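Local structure of diaminopropionate ammonia-lyase (Escherichia coli, 4D9I) at residues V64-E67 with S68-F71; Y206-L209 with A210-V214. The protein catalyses the pyridoxal phosphate-dependent alpha,beta-elimination of both L- and D-2,3-diaminopropionate to pyruvate and ammonia, working as a homodimer. All blocks are in the same frame, centred on the assembly; numbering follows the deposited sequence.

Contact 1 of 2, residues V64-E67 with S68-F71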
loop_
_atom_site.group_PDB
_atom_site.type_symbol
_atom_site.label_atom_id
_atom_site.label_comp_id
_atom_site.label_asym_id
_atom_site.label_seq_id
_atom_site.Cartn_x
_atom_site.Cartn_y
_atom_site.Cartn_z
ATOM N N VAL B 64 -4.867 12.737 9.781
ATOM C CA VAL B 64 -5.591 12.708 8.501
ATOM C C VAL B 64 -7.067 12.489 8.749
ATOM O O VAL B 64 -7.489 11.422 9.242
ATOM C CB VAL B 64 -5.067 11.614 7.544
ATOM C CG1 VAL B 64 -5.810 11.669 6.192
ATOM C CG2 VAL B 64 -3.561 11.763 7.343
ATOM N N LYS B 65 -7.851 13.495 8.385
ATOM C CA LYS B 65 -9.297 13.372 8.360
ATOM C C LYS B 65 -9.719 12.557 7.144
ATOM O O LYS B 65 -9.571 13.014 5.986
ATOM C CB LYS B 65 -9.919 14.782 8.355
ATOM C CG LYS B 65 -11.420 14.848 8.617
ATOM C CD LYS B 65 -11.835 14.249 9.960
ATOM C CE LYS B 65 -13.302 14.579 10.266
ATOM N NZ LYS B 65 -13.870 13.716 11.340
ATOM N N ASP B 66 -10.279 11.365 7.408
ATOM C CA ASP B 66 -10.562 10.362 6.388
ATOM C C ASP B 66 -12.024 10.390 5.922
ATOM O O ASP B 66 -12.908 9.722 6.484
ATOM C CB ASP B 66 -10.162 8.959 6.893
ATOM C CG ASP B 66 -10.387 7.876 5.860
ATOM O OD1 ASP B 66 -10.695 8.203 4.689
ATOM O OD2 ASP B 66 -10.228 6.682 6.211
ATOM N N GLU B 67 -12.256 11.165 4.868
ATOM C CA GLU B 67 -13.609 11.434 4.392
ATOM C C GLU B 67 -14.105 10.359 3.442
ATOM O O GLU B 67 -15.218 10.452 2.920
ATOM C CB GLU B 67 -13.708 12.847 3.785
ATOM C CG GLU B 67 -13.691 13.951 4.850
ATOM C CD GLU B 67 -14.925 13.895 5.754
ATOM O OE1 GLU B 67 -16.048 13.651 5.250
ATOM O OE2 GLU B 67 -14.773 14.068 6.987
ATOM N N SER B 68 -13.296 9.315 3.246
ATOM C CA SER B 68 -13.768 8.147 2.509
ATOM C C SER B 68 -14.879 7.435 3.284
ATOM O O SER B 68 -15.663 6.663 2.697
ATOM C CB SER B 68 -12.633 7.161 2.193
ATOM O OG SER B 68 -12.247 6.416 3.338
ATOM N N LYS B 69 -14.954 7.706 4.589
ATOM C CA LYS B 69 -15.976 7.074 5.443
ATOM C C LYS B 69 -17.308 7.855 5.539
ATOM O O LYS B 69 -18.197 7.496 6.302
ATOM C CB LYS B 69 -15.422 6.823 6.842
ATOM C CG LYS B 69 -14.076 6.099 6.867
ATOM C CD LYS B 69 -14.129 4.740 6.196
ATOM C CE LYS B 69 -12.982 3.881 6.708
ATOM N NZ LYS B 69 -12.590 2.902 5.671
ATOM N N ARG B 70 -17.429 8.917 4.776
ATOM C CA ARG B 70 -18.602 9.817 4.887
ATOM C C ARG B 70 -19.857 9.192 4.228
ATOM O O ARG B 70 -19.958 9.174 3.005
ATOM C CB ARG B 70 -18.252 11.190 4.278
ATOM C CG ARG B 70 -19.278 12.317 4.446
ATOM C CD ARG B 70 -19.538 12.660 5.901
ATOM N NE ARG B 70 -18.377 13.256 6.573
ATOM C CZ ARG B 70 -18.343 13.569 7.859
ATOM N NH1 ARG B 70 -19.377 13.271 8.634
ATOM N NH2 ARG B 70 -17.257 14.137 8.375
ATOM N N PHE B 71 -20.782 8.674 5.050
ATOM C CA PHE B 71 -22.099 8.136 4.598
ATOM C C PHE B 71 -22.124 7.116 3.469
ATOM O O PHE B 71 -23.147 6.991 2.814
ATOM C CB PHE B 71 -23.060 9.267 4.192
ATOM C CG PHE B 71 -23.571 10.081 5.342
ATOM C CD1 PHE B 71 -22.915 11.236 5.731
ATOM C CD2 PHE B 71 -24.715 9.682 6.041
ATOM C CE1 PHE B 71 -23.379 11.990 6.794
ATOM C CE2 PHE B 71 -25.189 10.430 7.113
ATOM C CZ PHE B 71 -24.525 11.588 7.481
#
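E67 and R70 lie side by side and point the same way, so that carboxylate and guanidinium meet edge to edge with their planes only 15° apart. R70 grips side-on through NE and NH2. R70 NE reaches E67 OE1 at 2.7 Å in a nearly straight bond (N-H...O 173°), and R70 NH2 reaches E67 OE2 at 2.8 Å; each oxygen accepts on its syn lone pair. Both chains are folded here: E67 bends at chi2, while R70 leaves with CG anti to its backbone N (chi1 -173°) and then bends at chi2 and chi3. The aliphatic part of R70 passes close to the acid, with R70 CG 3.6 Å from E67 OE1. The main chain turns too, R70 N bonding to E67 O.

D66 works on the other flank of the turn. Its OD1 accepts two donors from the same face of the carboxylate: S68 OG at 2.7 Å, on the syn side, and S68 N at 3.2 Å, from well above the plane. The D66 side chain thus bridges the strand end and the short 3-10 turn that follows, where a further tie, K69 N to D66 O, is weak at 3.4 Å. K69 slants across D66, and K69 NZ stays 4.5 Å from D66 OD2, too far for a salt bridge.

K65 brings a second cation near R70, with K65 NZ 4.5 Å from R70 NH2 and E212 answering both. K65 NZ also bonds to the T45 carbonyl, while T45 OG1 bonds to E67 OE2. With two acids answering two bases in a buried setting, the cluster is likely to keep all four groups charged, and the two-point grip fixes the rotation of the R70 guanidinium.

Contact 2 of 2, residues Y206-L209 with A210-V214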
loop_
_atom_site.group_PDB
_atom_site.type_symbol
_atom_site.label_atom_id
_atom_site.label_comp_id
_atom_site.label_asym_id
_atom_site.label_seq_id
_atom_site.Cartn_x
_atom_site.Cartn_y
_atom_site.Cartn_z
ATOM N N TYR B 206 -19.845 21.948 4.530
ATOM C CA TYR B 206 -18.506 21.320 4.523
ATOM C C TYR B 206 -17.810 21.440 5.879
ATOM O O TYR B 206 -16.979 20.606 6.242
ATOM C CB TYR B 206 -17.588 21.990 3.497
ATOM C CG TYR B 206 -17.859 21.689 2.042
ATOM C CD1 TYR B 206 -18.652 20.588 1.645
ATOM C CD2 TYR B 206 -17.287 22.482 1.057
ATOM C CE1 TYR B 206 -18.859 20.309 0.304
ATOM C CE2 TYR B 206 -17.484 22.213 -0.285
ATOM C CZ TYR B 206 -18.284 21.142 -0.652
ATOM O OH TYR B 206 -18.472 20.891 -1.984
ATOM N N ALA B 207 -18.149 22.492 6.611
ATOM C CA ALA B 207 -17.462 22.801 7.873
ATOM C C ALA B 207 -17.677 21.762 8.975
ATOM O O ALA B 207 -16.922 21.742 9.976
ATOM C CB ALA B 207 -17.860 24.187 8.367
ATOM N N THR B 208 -18.718 20.950 8.831
ATOM C CA THR B 208 -18.952 19.809 9.728
ATOM C C THR B 208 -17.700 18.954 9.900
ATOM O O THR B 208 -17.425 18.508 11.003
ATOM C CB THR B 208 -20.133 18.921 9.244
ATOM O OG1 THR B 208 -21.364 19.591 9.527
ATOM C CG2 THR B 208 -20.174 17.577 9.946
ATOM N N LEU B 209 -16.962 18.721 8.814
ATOM C CA LEU B 209 -15.753 17.882 8.887
ATOM C C LEU B 209 -14.695 18.556 9.740
ATOM O O LEU B 209 -13.937 17.881 10.428
ATOM C CB LEU B 209 -15.217 17.496 7.499
ATOM C CG LEU B 209 -14.423 18.501 6.652
ATOM C CD1 LEU B 209 -12.945 18.432 6.979
ATOM C CD2 LEU B 209 -14.657 18.254 5.161
ATOM N N ALA B 210 -14.650 19.889 9.698
ATOM C CA ALA B 210 -13.700 20.633 10.515
ATOM C C ALA B 210 -14.154 20.652 11.991
ATOM O O ALA B 210 -13.323 20.466 12.908
ATOM C CB ALA B 210 -13.533 22.053 9.980
ATOM N N ASP B 211 -15.459 20.862 12.220
ATOM C CA ASP B 211 -16.023 20.786 13.585
ATOM C C ASP B 211 -15.699 19.429 14.240
ATOM O O ASP B 211 -15.204 19.379 15.378
ATOM C CB ASP B 211 -17.532 21.053 13.596
ATOM C CG ASP B 211 -18.119 21.054 15.013
ATOM O OD1 ASP B 211 -18.149 22.128 15.624
ATOM O OD2 ASP B 211 -18.527 19.990 15.530
ATOM N N GLU B 212 -15.958 18.347 13.508
ATOM C CA GLU B 212 -15.628 17.000 13.984
ATOM C C GLU B 212 -14.149 16.848 14.304
ATOM O O GLU B 212 -13.800 16.318 15.358
ATOM C CB GLU B 212 -16.006 15.932 12.957
ATOM C CG GLU B 212 -17.494 15.714 12.759
ATOM C CD GLU B 212 -17.774 14.754 11.620
ATOM O OE1 GLU B 212 -16.778 14.187 11.069
ATOM O OE2 GLU B 212 -18.976 14.547 11.283
ATOM N N ALA B 213 -13.295 17.308 13.390
ATOM C CA ALA B 213 -11.843 17.210 13.559
ATOM C C ALA B 213 -11.346 17.970 14.785
ATOM O O ALA B 213 -10.466 17.480 15.479
ATOM C CB ALA B 213 -11.093 17.656 12.296
ATOM N N VAL B 214 -11.918 19.148 15.053
ATOM C CA VAL B 214 -11.514 19.937 16.214
ATOM C C VAL B 214 -11.899 19.191 17.491
ATOM O O VAL B 214 -11.089 19.060 18.396
ATOM C CB VAL B 214 -12.111 21.368 16.209
ATOM C CG1 VAL B 214 -11.866 22.058 17.539
ATOM C CG2 VAL B 214 -11.473 22.196 15.113
#
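T208 and E212, one helical turn apart, meet through a methyl and a carboxylate: T208 CG2 lies 3.5 Å from E212 OE2. The threonine turns this methyl to the acid because CG2 stands anti to its backbone N, while OG1 is held by H36 of helix 26-36. E212 stays extended beyond CG, and its CG rests 3.3 Å from T208 O.

In the backbone, D211 N reaches A207 O at 2.8 Å (N-H...O 168°), and E212 N reaches T208 O at 2.9 Å. A213 N to L209 O follows at 3.1 Å, whereas the bond from A210 N to A207 O is weak because its angle is only 120°.

Farther out, the acids are positioned by other parts of the chain. D211 is salt-bridged to R33 of helix 26-36, and E212 OE2 takes the Y42 hydroxyl. Were this glutamate an alanine, K65 and R70 would probably lose the counter-charge they share on OE1, and the Y42 hydroxyl this acceptor.

The i to i+4 bonds are those of an alpha-helix, here near the start of helix 208-220, which touches helix 26-36 through A207, T208 and E212, and helix 235-248 through Y206, A210 and V214, buried within the fold type II PLP-enzyme architecture.

The two contacts come in series along the chain, contact 1 at the end of strand 61-66 and contact 2 at the start of helix 208-220, yet their centres lie only 11 Å apart. They meet at E212, whose OE1 stands 2.7 Å from R70 NH2 and 3.0 Å from K65 NZ, and at L209, whose CB is 3.5 Å from E67 OE2. These salt bridges and the leucine packing tie the start of the helix to the end of a strand in the seven-stranded mixed sheet, where 61-66 runs between 370-375 and 47-49. Parts distant in sequence are thus joined within one PLP-dependent enzyme fold.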